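Local coordinates for protein 3-dehydroquinate dehydratase (PDB 4H3D) that catalyses the cis-dehydration of 3-dehydroquinate to 3-dehydroshikimate through an imine intermediate, the third step of the chorismate pathway, at residues B[50-55]-B[84-89]. Numbering follows the deposited sequence.
Sequences EWRVDF and TFRSVV. With SHL (5-hydroxy-6-methyl-4-oxo-4H-pyran-2-carboxylic acid), chain I.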
loop_
_atom_site.group_PDB
_atom_site.type_symbol
_atom_site.label_atom_id
_atom_site.label_comp_id
_atom_site.label_asym_id
_atom_site.label_seq_id
_atom_site.Cartn_x
_atom_site.Cartn_y
_atom_site.Cartn_z
ATOM N N GLU B 50 -2.618 -16.415 15.970
ATOM C CA GLU B 50 -2.261 -17.689 15.360
ATOM C C GLU B 50 -1.199 -18.352 16.200
ATOM O O GLU B 50 -0.196 -17.737 16.514
ATOM C CB GLU B 50 -1.700 -17.482 13.938
ATOM C CG GLU B 50 -1.129 -18.771 13.294
ATOM C CD GLU B 50 -0.521 -18.536 11.896
ATOM O OE1 GLU B 50 0.267 -17.578 11.736
ATOM O OE2 GLU B 50 -0.836 -19.316 10.971
ATOM N N TRP B 51 -1.417 -19.598 16.590
ATOM C CA TRP B 51 -0.373 -20.347 17.266
ATOM C C TRP B 51 0.324 -21.219 16.239
ATOM O O TRP B 51 -0.274 -22.167 15.695
ATOM C CB TRP B 51 -0.914 -21.180 18.432
ATOM C CG TRP B 51 0.152 -21.951 19.147
ATOM C CD1 TRP B 51 1.484 -21.637 19.219
ATOM C CD2 TRP B 51 -0.021 -23.126 19.972
ATOM N NE1 TRP B 51 2.153 -22.570 19.988
ATOM C CE2 TRP B 51 1.252 -23.478 20.475
ATOM C CE3 TRP B 51 -1.119 -23.906 20.325
ATOM C CZ2 TRP B 51 1.451 -24.579 21.293
ATOM C CZ3 TRP B 51 -0.911 -25.003 21.145
ATOM C CH2 TRP B 51 0.363 -25.330 21.611
ATOM N N ARG B 52 1.588 -20.864 15.944
ATOM C CA ARG B 52 2.437 -21.617 15.032
ATOM C C ARG B 52 3.078 -22.689 15.864
ATOM O O ARG B 52 4.196 -22.535 16.335
ATOM C CB ARG B 52 3.514 -20.727 14.393
ATOM C CG ARG B 52 3.039 -19.922 13.180
ATOM C CD ARG B 52 2.889 -20.812 11.980
ATOM N NE ARG B 52 4.154 -21.502 11.690
ATOM C CZ ARG B 52 5.127 -21.006 10.927
ATOM N NH1 ARG B 52 4.985 -19.812 10.356
ATOM N NH2 ARG B 52 6.246 -21.707 10.728
ATOM N N VAL B 53 2.344 -23.789 16.014
ATOM C CA VAL B 53 2.718 -24.893 16.886
ATOM C C VAL B 53 3.946 -25.675 16.397
ATOM O O VAL B 53 4.596 -26.356 17.185
ATOM C CB VAL B 53 1.504 -25.827 17.092
ATOM C CG1 VAL B 53 1.229 -26.640 15.834
ATOM C CG2 VAL B 53 1.705 -26.745 18.304
ATOM N N ASP B 54 4.276 -25.576 15.113
ATOM C CA ASP B 54 5.498 -26.248 14.601
ATOM C C ASP B 54 6.782 -25.711 15.269
ATOM O O ASP B 54 7.800 -26.370 15.215
ATOM C CB ASP B 54 5.614 -26.162 13.085
ATOM C CG ASP B 54 5.519 -24.752 12.574
ATOM O OD1 ASP B 54 4.407 -24.158 12.642
ATOM O OD2 ASP B 54 6.539 -24.250 12.070
ATOM N N PHE B 55 6.734 -24.525 15.897
ATOM C CA PHE B 55 7.902 -24.009 16.682
ATOM C C PHE B 55 7.975 -24.643 18.083
ATOM O O PHE B 55 9.035 -24.673 18.718
ATOM C CB PHE B 55 7.850 -22.486 16.885
ATOM C CG PHE B 55 8.203 -21.662 15.658
ATOM C CD1 PHE B 55 9.531 -21.271 15.418
ATOM C CD2 PHE B 55 7.219 -21.220 14.794
ATOM C CE1 PHE B 55 9.858 -20.496 14.312
ATOM C CE2 PHE B 55 7.541 -20.437 13.673
ATOM C CZ PHE B 55 8.856 -20.072 13.438
ATOM N N THR B 84 -2.071 -23.572 13.707
ATOM C CA THR B 84 -1.345 -23.858 12.468
ATOM C C THR B 84 -0.060 -24.655 12.692
ATOM O O THR B 84 0.865 -24.173 13.336
ATOM C CB THR B 84 -0.906 -22.539 11.722
ATOM O OG1 THR B 84 -2.060 -21.732 11.411
ATOM C CG2 THR B 84 -0.149 -22.880 10.394
ATOM N N PHE B 85 -0.003 -25.875 12.155
ATOM C CA PHE B 85 1.266 -26.608 12.091
ATOM C C PHE B 85 1.724 -26.438 10.645
ATOM O O PHE B 85 1.130 -27.018 9.731
ATOM C CB PHE B 85 1.155 -28.107 12.418
ATOM C CG PHE B 85 2.507 -28.819 12.405
ATOM C CD1 PHE B 85 3.116 -29.166 11.216
ATOM C CD2 PHE B 85 3.177 -29.072 13.584
ATOM C CE1 PHE B 85 4.374 -29.772 11.213
ATOM C CE2 PHE B 85 4.409 -29.676 13.582
ATOM C CZ PHE B 85 5.005 -30.023 12.402
ATOM N N ARG B 86 2.728 -25.581 10.439
ATOM C CA ARG B 86 3.291 -25.312 9.119
ATOM C C ARG B 86 4.354 -26.364 8.839
ATOM O O ARG B 86 5.310 -26.498 9.594
ATOM C CB ARG B 86 3.897 -23.895 9.104
ATOM C CG ARG B 86 4.449 -23.446 7.768
ATOM C CD ARG B 86 3.393 -23.431 6.631
ATOM N NE ARG B 86 2.343 -22.429 6.828
ATOM C CZ ARG B 86 1.036 -22.680 6.928
ATOM N NH1 ARG B 86 0.563 -23.923 6.815
ATOM N NH2 ARG B 86 0.190 -21.668 7.092
ATOM N N SER B 87 4.175 -27.138 7.775
ATOM C CA SER B 87 5.118 -28.207 7.476
ATOM C C SER B 87 6.423 -27.661 6.887
ATOM O O SER B 87 6.481 -26.540 6.350
ATOM C CB SER B 87 4.486 -29.247 6.528
ATOM O OG SER B 87 4.514 -28.787 5.191
ATOM N N VAL B 88 7.468 -28.464 7.009
ATOM C CA VAL B 88 8.797 -28.108 6.525
ATOM C C VAL B 88 8.793 -27.715 5.059
ATOM O O VAL B 88 9.437 -26.743 4.677
ATOM C CB VAL B 88 9.799 -29.264 6.754
ATOM C CG1 VAL B 88 11.127 -28.998 6.027
ATOM C CG2 VAL B 88 10.023 -29.486 8.259
ATOM N N VAL B 89 8.033 -28.433 4.238
ATOM C CA VAL B 89 8.026 -28.150 2.807
ATOM C C VAL B 89 7.440 -26.776 2.503
ATOM O O VAL B 89 7.719 -26.211 1.458
ATOM C CB VAL B 89 7.275 -29.236 1.992
ATOM C CG1 VAL B 89 7.804 -30.607 2.349
ATOM C CG2 VAL B 89 5.782 -29.160 2.224
HETATM O OAD SHL I . 2.907 -13.179 7.090
HETATM C CAH SHL I . 3.591 -13.986 6.411
HETATM O OAA SHL I . 4.741 -13.679 6.006
HETATM C CAK SHL I . 3.027 -15.286 6.107
HETATM O OAG SHL I . 1.707 -15.581 6.589
HETATM C CAF SHL I . 1.219 -16.898 6.476
HETATM C CAL SHL I . 0.030 -17.202 7.053
HETATM C CAJ SHL I . 2.021 -17.809 5.882
HETATM O OAC SHL I . 1.610 -19.070 5.779
HETATM C CAI SHL I . 3.244 -17.464 5.379
HETATM C CAE SHL I . 3.739 -16.225 5.482
HETATM O OAB SHL I . 3.986 -18.375 4.767
HETATM O O HOH W 1 1.004 -19.584 8.929
#
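W51, V53 and T84 join two parallel strand ends: the N-H of T84 reaches W51 O at 3.0 Å, and the N-H of V53 returns to T84 O at 3.1 Å. Beside this bridge, the hydroxyl OG1 of T84 donates to E50 OE2 over 2.7 Å, and OE2 receives it on its anti lone pair. A water donates to the same OE2, weakly accepts from R86 NH2 and also meets SHL OAC. R52 grips D54 side-on in a salt bridge, NE to OD1 at 2.8 Å and NH2 to OD2, in nearly straight bonds within the guanidinium plane. D54 OD1 also accepts the backbone N-H of R86 at 3.1 Å, from well above the carboxylate plane, so one oxygen ties R52 to the backbone of R86. CB of R86 lies over one face of the R52 guanidinium, and D54 CB sits over the centre of the F85 ring, 3.8 Å from its centroid, a CH-pi contact. R86 NH2 donates to SHL OAC at 3.2 Å; salt bridges to D118 and E120 hold its guanidinium. This is the C-terminal mouth of a TIM barrel, where neighbouring strand ends and their loops present E50, R52 and R86, all 3-dehydroquinate-binding residues.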